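Local coordinates for protein alpha-fucosidase GH29 (Fusarium graminearum, PDB 4PSR) that hydrolyses alpha-L-fucosides as a family 29 glycoside hydrolase, probably releasing alpha-1,6-linked fucose from the innermost N-acetylglucosamine of glycoprotein glycans, at residues Y43-Y48 with D58-H63; P424-S430 with A470-P476; Q499-A505 with I542-T548. The contacts are given in a common frame with arbitrary orientation. Residues are numbered along the deposited sequence.

Interaction 1 of 3, residues Y43-Y48 with D58-H63. With FUL (beta-L-fucopyranose), chain M.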
loop_
_atom_site.group_PDB
_atom_site.type_symbol
_atom_site.label_atom_id
_atom_site.label_comp_id
_atom_site.label_asym_id
_atom_site.label_seq_id
_atom_site.Cartn_x
_atom_site.Cartn_y
_atom_site.Cartn_z
ATOM N N TYR A 43 2.221 9.948 -23.168
ATOM C CA TYR A 43 3.663 9.944 -23.431
ATOM C C TYR A 43 4.469 10.061 -22.154
ATOM O O TYR A 43 4.140 10.873 -21.304
ATOM C CB TYR A 43 4.044 11.090 -24.380
ATOM C CG TYR A 43 5.468 10.972 -24.907
ATOM C CD1 TYR A 43 5.739 10.129 -25.981
ATOM C CD2 TYR A 43 6.513 11.651 -24.307
ATOM C CE1 TYR A 43 7.021 9.985 -26.466
ATOM C CE2 TYR A 43 7.801 11.517 -24.785
ATOM C CZ TYR A 43 8.039 10.674 -25.848
ATOM O OH TYR A 43 9.340 10.540 -26.338
ATOM N N ALA A 44 5.498 9.202 -22.047
ATOM C CA ALA A 44 6.494 9.182 -20.964
ATOM C C ALA A 44 5.910 8.679 -19.620
ATOM O O ALA A 44 6.170 7.557 -19.219
ATOM C CB ALA A 44 7.167 10.542 -20.815
ATOM N N SER A 45 5.153 9.526 -18.935
ATOM C CA SER A 45 4.534 9.186 -17.664
ATOM C C SER A 45 3.540 10.254 -17.273
ATOM O O SER A 45 3.336 11.245 -17.976
ATOM C CB SER A 45 5.578 9.062 -16.553
ATOM O OG SER A 45 6.097 10.335 -16.242
ATOM N N GLU A 46 2.908 10.024 -16.128
ATOM C CA GLU A 46 2.047 11.014 -15.511
ATOM C C GLU A 46 2.774 12.293 -15.096
ATOM O O GLU A 46 2.117 13.266 -14.751
ATOM C CB GLU A 46 1.306 10.399 -14.309
ATOM C CG GLU A 46 2.153 10.143 -13.059
ATOM C CD GLU A 46 3.195 9.041 -13.153
ATOM O OE1 GLU A 46 3.122 8.165 -14.036
ATOM O OE2 GLU A 46 4.116 9.064 -12.295
ATOM N N TRP A 47 4.122 12.294 -15.117
ATOM C CA TRP A 47 4.889 13.532 -14.905
ATOM C C TRP A 47 5.027 14.369 -16.182
ATOM O O TRP A 47 5.675 15.406 -16.149
ATOM C CB TRP A 47 6.264 13.263 -14.265
ATOM C CG TRP A 47 6.205 13.030 -12.775
ATOM C CD1 TRP A 47 5.189 12.456 -12.047
ATOM C CD2 TRP A 47 7.213 13.405 -11.814
ATOM N NE1 TRP A 47 5.507 12.459 -10.701
ATOM C CE2 TRP A 47 6.744 13.039 -10.536
ATOM C CE3 TRP A 47 8.474 14.004 -11.922
ATOM C CZ2 TRP A 47 7.487 13.277 -9.367
ATOM C CZ3 TRP A 47 9.211 14.239 -10.759
ATOM C CH2 TRP A 47 8.715 13.883 -9.507
ATOM N N TYR A 48 4.410 13.957 -17.277
ATOM C CA TYR A 48 4.471 14.750 -18.525
ATOM C C TYR A 48 4.170 16.234 -18.325
ATOM O O TYR A 48 4.865 17.061 -18.904
ATOM C CB TYR A 48 3.544 14.179 -19.581
ATOM C CG TYR A 48 3.702 14.824 -20.944
ATOM C CD1 TYR A 48 4.571 14.293 -21.879
ATOM C CD2 TYR A 48 2.947 15.927 -21.305
ATOM C CE1 TYR A 48 4.724 14.870 -23.134
ATOM C CE2 TYR A 48 3.098 16.512 -22.540
ATOM C CZ TYR A 48 3.964 15.958 -23.462
ATOM O OH TYR A 48 4.098 16.518 -24.719
ATOM N N ASP A 58 13.513 14.843 -23.192
ATOM C CA ASP A 58 12.826 14.108 -24.226
ATOM C C ASP A 58 11.350 14.522 -24.301
ATOM O O ASP A 58 10.795 14.601 -25.386
ATOM C CB ASP A 58 12.952 12.606 -24.007
ATOM C CG ASP A 58 12.239 11.816 -25.063
ATOM O OD1 ASP A 58 12.790 11.670 -26.182
ATOM O OD2 ASP A 58 11.110 11.350 -24.794
ATOM N N GLN A 59 10.746 14.803 -23.150
ATOM C CA GLN A 59 9.334 15.198 -23.123
ATOM C C GLN A 59 9.118 16.544 -23.776
ATOM O O GLN A 59 8.149 16.722 -24.510
ATOM C CB GLN A 59 8.784 15.192 -21.700
ATOM C CG GLN A 59 8.807 13.832 -21.026
ATOM C CD GLN A 59 10.068 13.566 -20.230
ATOM O OE1 GLN A 59 11.154 14.061 -20.562
ATOM N NE2 GLN A 59 9.929 12.786 -19.159
ATOM N N ARG A 60 10.023 17.489 -23.543
ATOM C CA ARG A 60 9.948 18.781 -24.227
ATOM C C ARG A 60 10.110 18.631 -25.729
ATOM O O ARG A 60 9.427 19.300 -26.487
ATOM C CB ARG A 60 11.000 19.764 -23.693
ATOM C CG ARG A 60 11.198 20.991 -24.592
ATOM C CD ARG A 60 12.275 21.913 -24.030
ATOM N NE ARG A 60 11.746 22.747 -22.976
ATOM C CZ ARG A 60 11.179 23.946 -23.158
ATOM N NH1 ARG A 60 11.068 24.465 -24.379
ATOM N NH2 ARG A 60 10.712 24.627 -22.120
ATOM N N LYS A 61 11.028 17.765 -26.154
ATOM C CA LYS A 61 11.270 17.536 -27.578
ATOM C C LYS A 61 10.004 16.990 -28.216
ATOM O O LYS A 61 9.545 17.475 -29.258
ATOM C CB LYS A 61 12.457 16.577 -27.762
ATOM C CG LYS A 61 13.778 17.191 -27.318
ATOM C CD LYS A 61 14.965 16.252 -27.404
ATOM C CE LYS A 61 16.240 16.966 -26.956
ATOM N NZ LYS A 61 17.435 16.076 -26.989
ATOM N N HIS A 62 9.403 15.986 -27.567
ATOM C CA HIS A 62 8.174 15.384 -28.075
ATOM C C HIS A 62 7.064 16.434 -28.138
ATOM O O HIS A 62 6.324 16.514 -29.132
ATOM C CB HIS A 62 7.736 14.237 -27.155
ATOM C CG HIS A 62 6.374 13.703 -27.471
ATOM N ND1 HIS A 62 6.151 12.719 -28.412
ATOM C CD2 HIS A 62 5.157 14.022 -26.958
ATOM C CE1 HIS A 62 4.852 12.471 -28.477
ATOM N NE2 HIS A 62 4.232 13.235 -27.594
ATOM N N HIS A 63 6.936 17.220 -27.076
ATOM C CA HIS A 63 5.888 18.224 -27.011
ATOM C C HIS A 63 6.028 19.230 -28.142
ATOM O O HIS A 63 5.048 19.613 -28.805
ATOM C CB HIS A 63 5.930 18.970 -25.674
ATOM C CG HIS A 63 4.710 19.780 -25.422
ATOM N ND1 HIS A 63 3.533 19.207 -24.988
ATOM C CD2 HIS A 63 4.443 21.085 -25.655
ATOM C CE1 HIS A 63 2.603 20.143 -24.919
ATOM N NE2 HIS A 63 3.127 21.294 -25.315
HETATM C C1 FUL M . 4.745 9.388 -6.611
HETATM C C2 FUL M . 4.223 10.333 -7.674
HETATM O O2 FUL M . 5.164 11.372 -7.990
HETATM C C3 FUL M . 3.945 9.481 -8.885
HETATM O O3 FUL M . 3.528 10.314 -9.944
HETATM C C4 FUL M . 2.878 8.488 -8.503
HETATM O O4 FUL M . 1.672 9.184 -8.199
HETATM C C5 FUL M . 3.353 7.672 -7.308
HETATM C C6 FUL M . 2.309 6.699 -6.804
HETATM O O5 FUL M . 3.737 8.492 -6.207
HETATM O O1 FUL M . 5.103 10.144 -5.482
HETATM O O HOH W 1 7.273 12.680 -17.947
#
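Start at the two tyrosine hydroxyls, which tie the loop 43-48 to helix 58-66. Tyr43 OH donates to Asp58 OD2 in a very short bond of 2.5 Å. Tyr48 OH lies 2.8 Å from His63 ND1 in a hydrogen bond whose donor is not settled; the far nitrogen of that imidazole, NE2, is already bonded to the carbonyl of Trp73. Between these bonds, the rings of Tyr43 and His62 stack face to face, with centroids 3.7 Å apart and planes at 6°. Ala44 CB rests on Gln59 CG at 3.7 Å.

Within the loop, Ser45 does double duty: its OG accepts from Trp47 N at 3.0 Å, a capping bond ahead of helix 48-51, while its carbonyl O takes Tyr48 N at 3.0 Å to close a type I turn. Water 1 sits 3.1 Å from Ser45 OG and accepts from Gln59 NE2 at 2.9 Å, linking the turn to helix 58-66.

The next two residues point elsewhere, into the fucose site of the TIM barrel. Glu46 OE2 accepts from FUL O3 at 2.7 Å, and Glu46 OE1 is held by the backbone N of Trp311. Trp47 NE1 donates to FUL O2 at 2.9 Å and, weakly, to FUL O3 at 3.0 Å. His34, His126, His127, Asp226 and Lys272 supply further bonds to the sugar.

Chemically, then, the loop is two-sided: tyrosine hydroxyls and a stacked ring are spent on the helix, leaving Glu46 and Trp47 to read two neighbouring hydroxyls of fucose.

Interaction 2 of 3, residues P424-S430 with A470-P476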
loop_
_atom_site.group_PDB
_atom_site.type_symbol
_atom_site.label_atom_id
_atom_site.label_comp_id
_atom_site.label_asym_id
_atom_site.label_seq_id
_atom_site.Cartn_x
_atom_site.Cartn_y
_atom_site.Cartn_z
ATOM N N PRO A 424 5.218 -27.688 -6.121
ATOM C CA PRO A 424 6.484 -28.418 -5.994
ATOM C C PRO A 424 6.518 -29.701 -6.847
ATOM O O PRO A 424 5.666 -30.585 -6.680
ATOM C CB PRO A 424 6.529 -28.800 -4.516
ATOM C CG PRO A 424 5.462 -28.080 -3.848
ATOM C CD PRO A 424 4.481 -27.614 -4.850
ATOM N N GLU A 425 7.492 -29.830 -7.734
ATOM C CA GLU A 425 7.496 -31.022 -8.572
ATOM C C GLU A 425 7.872 -32.252 -7.748
ATOM O O GLU A 425 7.503 -33.366 -8.110
ATOM C CB GLU A 425 8.383 -30.864 -9.803
ATOM C CG GLU A 425 7.692 -31.372 -11.074
ATOM C CD GLU A 425 6.649 -30.402 -11.605
ATOM O OE1 GLU A 425 7.035 -29.315 -12.090
ATOM O OE2 GLU A 425 5.443 -30.726 -11.537
ATOM N N ASP A 426 8.561 -32.041 -6.625
ATOM C CA ASP A 426 8.883 -33.135 -5.701
ATOM C C ASP A 426 7.749 -33.440 -4.700
ATOM O O ASP A 426 7.917 -34.251 -3.784
ATOM C CB ASP A 426 10.195 -32.838 -4.955
ATOM C CG ASP A 426 10.106 -31.618 -4.053
ATOM O OD1 ASP A 426 9.061 -30.946 -4.050
ATOM O OD2 ASP A 426 11.095 -31.316 -3.350
ATOM N N ASN A 427 6.604 -32.780 -4.882
ATOM C CA ASN A 427 5.442 -32.935 -4.023
ATOM C C ASN A 427 5.709 -32.698 -2.550
ATOM O O ASN A 427 5.011 -33.244 -1.693
ATOM C CB ASN A 427 4.789 -34.295 -4.261
ATOM C CG ASN A 427 3.579 -34.170 -5.125
ATOM O OD1 ASN A 427 3.681 -33.996 -6.344
ATOM N ND2 ASN A 427 2.420 -34.197 -4.504
ATOM N N LEU A 428 6.691 -31.847 -2.263
ATOM C CA LEU A 428 7.108 -31.584 -0.895
ATOM C C LEU A 428 7.110 -30.080 -0.628
ATOM O O LEU A 428 7.651 -29.318 -1.433
ATOM C CB LEU A 428 8.519 -32.154 -0.665
ATOM C CG LEU A 428 9.120 -32.101 0.738
ATOM C CD1 LEU A 428 8.237 -32.831 1.720
ATOM C CD2 LEU A 428 10.514 -32.712 0.742
ATOM N N VAL A 429 6.497 -29.676 0.495
ATOM C CA VAL A 429 6.655 -28.336 1.053
ATOM C C VAL A 429 7.365 -28.494 2.398
ATOM O O VAL A 429 6.857 -29.180 3.284
ATOM C CB VAL A 429 5.300 -27.637 1.239
ATOM C CG1 VAL A 429 5.514 -26.261 1.847
ATOM C CG2 VAL A 429 4.544 -27.502 -0.085
ATOM N N SER A 430 8.540 -27.880 2.546
ATOM C CA SER A 430 9.304 -27.938 3.794
ATOM C C SER A 430 9.271 -26.581 4.482
ATOM O O SER A 430 9.786 -25.597 3.940
ATOM C CB SER A 430 10.748 -28.356 3.541
ATOM O OG SER A 430 10.769 -29.690 3.046
ATOM N N ALA A 470 13.039 -28.826 9.053
ATOM C CA ALA A 470 11.693 -28.396 8.657
ATOM C C ALA A 470 10.558 -29.343 8.980
ATOM O O ALA A 470 10.749 -30.554 9.119
ATOM C CB ALA A 470 11.672 -28.157 7.139
ATOM N N LEU A 471 9.350 -28.802 9.023
ATOM C CA LEU A 471 8.164 -29.629 8.849
ATOM C C LEU A 471 8.040 -29.959 7.366
ATOM O O LEU A 471 7.791 -29.079 6.531
ATOM C CB LEU A 471 6.897 -28.931 9.348
ATOM C CG LEU A 471 5.532 -29.532 9.014
ATOM C CD1 LEU A 471 5.422 -30.984 9.506
ATOM C CD2 LEU A 471 4.370 -28.715 9.592
ATOM N N ASP A 472 8.214 -31.240 7.044
ATOM C CA ASP A 472 8.221 -31.717 5.674
ATOM C C ASP A 472 6.868 -32.313 5.321
ATOM O O ASP A 472 6.514 -33.391 5.798
ATOM C CB ASP A 472 9.344 -32.749 5.504
ATOM C CG ASP A 472 10.714 -32.157 5.745
ATOM O OD1 ASP A 472 11.022 -31.105 5.143
ATOM O OD2 ASP A 472 11.489 -32.724 6.544
ATOM N N ILE A 473 6.117 -31.609 4.478
ATOM C CA ILE A 473 4.742 -31.938 4.142
ATOM C C ILE A 473 4.659 -32.538 2.732
ATOM O O ILE A 473 5.080 -31.919 1.756
ATOM C CB ILE A 473 3.862 -30.672 4.192
ATOM C CG1 ILE A 473 3.944 -30.026 5.583
ATOM C CG2 ILE A 473 2.428 -30.995 3.822
ATOM C CD1 ILE A 473 3.237 -28.641 5.702
ATOM N N THR A 474 4.087 -33.734 2.628
ATOM C CA THR A 474 3.855 -34.376 1.334
ATOM C C THR A 474 2.484 -34.011 0.795
ATOM O O THR A 474 1.463 -34.257 1.429
ATOM C CB THR A 474 3.951 -35.896 1.471
ATOM O OG1 THR A 474 5.283 -36.227 1.871
ATOM C CG2 THR A 474 3.642 -36.585 0.152
ATOM N N LEU A 475 2.452 -33.413 -0.388
ATOM C CA LEU A 475 1.199 -32.896 -0.918
ATOM C C LEU A 475 0.310 -33.999 -1.485
ATOM O O LEU A 475 0.822 -34.994 -2.003
ATOM C CB LEU A 475 1.484 -31.860 -2.007
ATOM C CG LEU A 475 2.194 -30.586 -1.525
ATOM C CD1 LEU A 475 2.594 -29.749 -2.727
ATOM C CD2 LEU A 475 1.287 -29.789 -0.601
ATOM N N PRO A 476 -1.020 -33.801 -1.416
ATOM C CA PRO A 476 -1.962 -34.671 -2.131
ATOM C C PRO A 476 -1.946 -34.333 -3.612
ATOM O O PRO A 476 -1.095 -33.556 -4.081
ATOM C CB PRO A 476 -3.316 -34.327 -1.491
ATOM C CG PRO A 476 -3.171 -32.867 -1.084
ATOM C CD PRO A 476 -1.718 -32.743 -0.659
#
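This is an antiparallel strand pairing in the C-terminal domain of the fucosidase, between the outer strand 428-431 and the middle strand 471-474 of a three-stranded sheet. The axes of strands 428-430 and 471-474 come within 4.6 Å, their N-to-C directions 161° apart. Val429 and Ile473 form the hydrogen-bonded pair: Val429 N donates to Ile473 O at 2.9 Å and Ile473 N to Val429 O at 2.8 Å. On either side of it lie the non-hydrogen-bonded pairs Leu428-Thr474 and Ser430-Asp472, where CA-H...O contacts add to the ladder, such as Ser430 CA to Leu471 O at 3.3 Å.

The two faces differ in character. Val429 and Ile473 turn to the buried face, where Leu475 CD1 meets Val429 CG2 at 4.0 Å and Pro424 CG at 3.5 Å. Val429, Ile473 and Leu475 all rest on Leu487 of strand 485-491, which belongs to the larger six-stranded antiparallel sheet, so this face lies in the filling of a beta-sandwich. On the other face, Ser430 OG donates to Asp472 OD1 in a short 2.5 Å bond, while Asp472 OD2 is taken up by Ser467.

Where the strand begins, Pro424 to Asn427 make a type I turn, and Asp426 OD1 accepts from Leu428 N at 3.1 Å, an Asx turn. Asn427 then pairs twice with Leu475: its O accepts from Leu475 N at 2.9 Å, and its ND2 donates to Leu475 O at 3.1 Å. The backbone groups Leu428 O and Ser430 N point off the open edge of the sheet, where both bind a Tris molecule, probably from the crystallisation liquor.

Interaction 3 of 3, residues Q499-A505 with I542-T548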
loop_
_atom_site.group_PDB
_atom_site.type_symbol
_atom_site.label_atom_id
_atom_site.label_comp_id
_atom_site.label_asym_id
_atom_site.label_seq_id
_atom_site.Cartn_x
_atom_site.Cartn_y
_atom_site.Cartn_z
ATOM N N GLN A 499 11.498 -20.541 17.087
ATOM C CA GLN A 499 12.778 -19.944 17.381
ATOM C C GLN A 499 13.526 -19.668 16.070
ATOM O O GLN A 499 13.909 -20.585 15.371
ATOM C CB GLN A 499 13.611 -20.882 18.266
ATOM C CG GLN A 499 14.855 -20.233 18.825
ATOM C CD GLN A 499 14.542 -19.140 19.832
ATOM O OE1 GLN A 499 13.537 -19.200 20.543
ATOM N NE2 GLN A 499 15.388 -18.133 19.889
ATOM N N PRO A 500 13.734 -18.390 15.718
ATOM C CA PRO A 500 14.471 -18.107 14.483
ATOM C C PRO A 500 15.894 -18.654 14.520
ATOM O O PRO A 500 16.476 -18.723 15.615
ATOM C CB PRO A 500 14.510 -16.568 14.443
ATOM C CG PRO A 500 13.321 -16.155 15.243
ATOM C CD PRO A 500 13.252 -17.161 16.368
ATOM N N GLU A 501 16.459 -18.994 13.362
ATOM C CA GLU A 501 17.838 -19.477 13.301
ATOM C C GLU A 501 18.785 -18.460 13.903
ATOM O O GLU A 501 19.663 -18.801 14.694
ATOM C CB GLU A 501 18.283 -19.798 11.865
ATOM C CG GLU A 501 19.686 -20.428 11.839
ATOM C CD GLU A 501 20.271 -20.587 10.453
ATOM O OE1 GLU A 501 19.666 -20.096 9.482
ATOM O OE2 GLU A 501 21.352 -21.206 10.341
ATOM N N ARG A 502 18.621 -17.200 13.516
ATOM C CA ARG A 502 19.308 -16.111 14.181
ATOM C C ARG A 502 18.258 -15.097 14.584
ATOM O O ARG A 502 17.581 -14.517 13.738
ATOM C CB ARG A 502 20.325 -15.432 13.262
ATOM C CG ARG A 502 21.455 -16.325 12.806
ATOM C CD ARG A 502 22.444 -16.574 13.930
ATOM N NE ARG A 502 23.483 -17.520 13.518
ATOM C CZ ARG A 502 23.453 -18.831 13.748
ATOM N NH1 ARG A 502 22.445 -19.389 14.411
ATOM N NH2 ARG A 502 24.448 -19.594 13.319
ATOM N N GLY A 503 18.097 -14.892 15.882
ATOM C CA GLY A 503 17.019 -14.072 16.380
ATOM C C GLY A 503 16.703 -14.436 17.812
ATOM O O GLY A 503 17.562 -14.923 18.546
ATOM N N ALA A 504 15.479 -14.162 18.225
ATOM C CA ALA A 504 15.085 -14.395 19.600
ATOM C C ALA A 504 13.588 -14.654 19.643
ATOM O O ALA A 504 12.881 -14.492 18.641
ATOM C CB ALA A 504 15.459 -13.209 20.462
ATOM N N ALA A 505 13.095 -15.087 20.808
ATOM C CA ALA A 505 11.659 -15.191 21.047
ATOM C C ALA A 505 11.390 -14.727 22.474
ATOM O O ALA A 505 12.130 -15.112 23.403
ATOM C CB ALA A 505 11.149 -16.632 20.826
ATOM N N ILE A 542 13.026 -14.665 27.718
ATOM C CA ILE A 542 13.463 -14.556 26.336
ATOM C C ILE A 542 14.411 -15.696 26.025
ATOM O O ILE A 542 15.278 -16.041 26.853
ATOM C CB ILE A 542 14.151 -13.209 26.089
ATOM C CG1 ILE A 542 14.614 -13.085 24.626
ATOM C CG2 ILE A 542 15.329 -13.011 27.028
ATOM C CD1 ILE A 542 15.002 -11.670 24.251
ATOM N N ARG A 543 14.245 -16.296 24.853
ATOM C CA ARG A 543 15.191 -17.259 24.322
ATOM C C ARG A 543 15.955 -16.622 23.159
ATOM O O ARG A 543 15.350 -16.225 22.148
ATOM C CB ARG A 543 14.503 -18.522 23.843
ATOM C CG ARG A 543 15.479 -19.649 23.570
ATOM C CD ARG A 543 14.787 -20.999 23.667
ATOM N NE ARG A 543 13.504 -21.000 22.970
ATOM C CZ ARG A 543 12.466 -21.757 23.298
ATOM N NH1 ARG A 543 11.355 -21.683 22.578
ATOM N NH2 ARG A 543 12.531 -22.586 24.337
ATOM N N VAL A 544 17.268 -16.519 23.321
ATOM C CA VAL A 544 18.142 -15.903 22.324
ATOM C C VAL A 544 18.827 -17.031 21.555
ATOM O O VAL A 544 19.379 -17.968 22.140
ATOM C CB VAL A 544 19.184 -15.003 23.006
ATOM C CG1 VAL A 544 20.175 -14.436 21.969
ATOM C CG2 VAL A 544 18.517 -13.871 23.793
ATOM N N SER A 545 18.788 -16.990 20.230
ATOM C CA SER A 545 19.397 -18.045 19.441
ATOM C C SER A 545 20.920 -18.010 19.509
ATOM O O SER A 545 21.528 -16.981 19.820
ATOM C CB SER A 545 18.952 -17.928 17.975
ATOM O OG SER A 545 17.544 -18.008 17.880
ATOM N N ASP A 546 21.528 -19.154 19.221
ATOM C CA ASP A 546 22.975 -19.232 19.034
ATOM C C ASP A 546 23.366 -18.215 17.972
ATOM O O ASP A 546 22.571 -17.917 17.081
ATOM C CB ASP A 546 23.381 -20.629 18.573
ATOM C CG ASP A 546 23.404 -21.646 19.708
ATOM O OD1 ASP A 546 23.242 -21.251 20.875
ATOM O OD2 ASP A 546 23.626 -22.822 19.393
ATOM N N GLY A 547 24.565 -17.670 18.107
ATOM C CA GLY A 547 25.080 -16.696 17.149
ATOM C C GLY A 547 24.411 -15.328 17.230
ATOM O O GLY A 547 24.633 -14.469 16.381
ATOM N N THR A 548 23.621 -15.108 18.269
ATOM C CA THR A 548 22.817 -13.892 18.417
ATOM C C THR A 548 22.968 -13.309 19.817
ATOM O O THR A 548 23.307 -14.024 20.768
ATOM C CB THR A 548 21.317 -14.205 18.170
ATOM O OG1 THR A 548 21.166 -15.105 17.070
ATOM C CG2 THR A 548 20.507 -12.950 17.895
HETATM O O HOH W 2 10.812 -20.200 20.426
#
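Two central strands of a four-stranded antiparallel sheet meet here, 504-507 and 541-544, flanked by 516-519 and 568-571. With the second four-stranded sheet that includes 548-553, the arrangement is consistent with a betagamma-crystallin-like sandwich at the C-terminal end of the chain.

Backbone bonds set the register. Ala505 N donates to Arg543 O at 2.9 Å and Arg543 N to Ala505 O at 2.8 Å; two residues along, Ser545 N donates to Gly503 O at 2.9 Å. Ala504 and Val544 form the non-hydrogen-bonded pair between them.

Side-chain bonds then fold the lead-in 499-502 over the strand end. Gln499 NE2 donates both to Arg543 O at 3.0 Å and to Ser545 OG at 2.9 Å, while Gln499 OE1 receives Arg543 NE at 3.0 Å. Ser545 OG in turn donates to Pro500 O at 2.6 Å. Water 2 bridges Gln499 OE1 and Arg543 NH1, and the guanidinium goes on to a salt bridge with Glu569.

Apolar contact is modest: Ala504 CB lies 4.1 Å from Ile542 CD1, and Ile542 and Val544 reach Ala550 of the other sheet.

Each glycine has its own reason. Ser545 to Thr548 is a type II turn that carries the chain from one sheet to the other, with Gly547 at positive phi under the face of the Arg502 guanidinium. At Gly503's extended backbone angles a CB would press on the carbonyl O of Arg502 and run into Pro500 CB; Gly503 N donates to Thr548 OG1 at 3.3 Å.

How the interactions relate
Interaction 1 stands alone at the fucose site: it lies in the barrel region, its centre 50 Å from that of interaction 2 and 52 Å from that of interaction 3, with nearest atoms about 37 and 38 Å away. Neither beta contact supplies a residue that lines the sugar. Interactions 2 and 3 are nearer neighbours, 26 Å between centres and about 10 Å between nearest atoms, without touching. The chain leaving strand 428-431 runs between them: Leu434 packs on Leu471, while Leu439 meets Gln499 and Arg543 and the backbone of Ala438 bonds to Gln499. The three follow one another in sequence without interleaving.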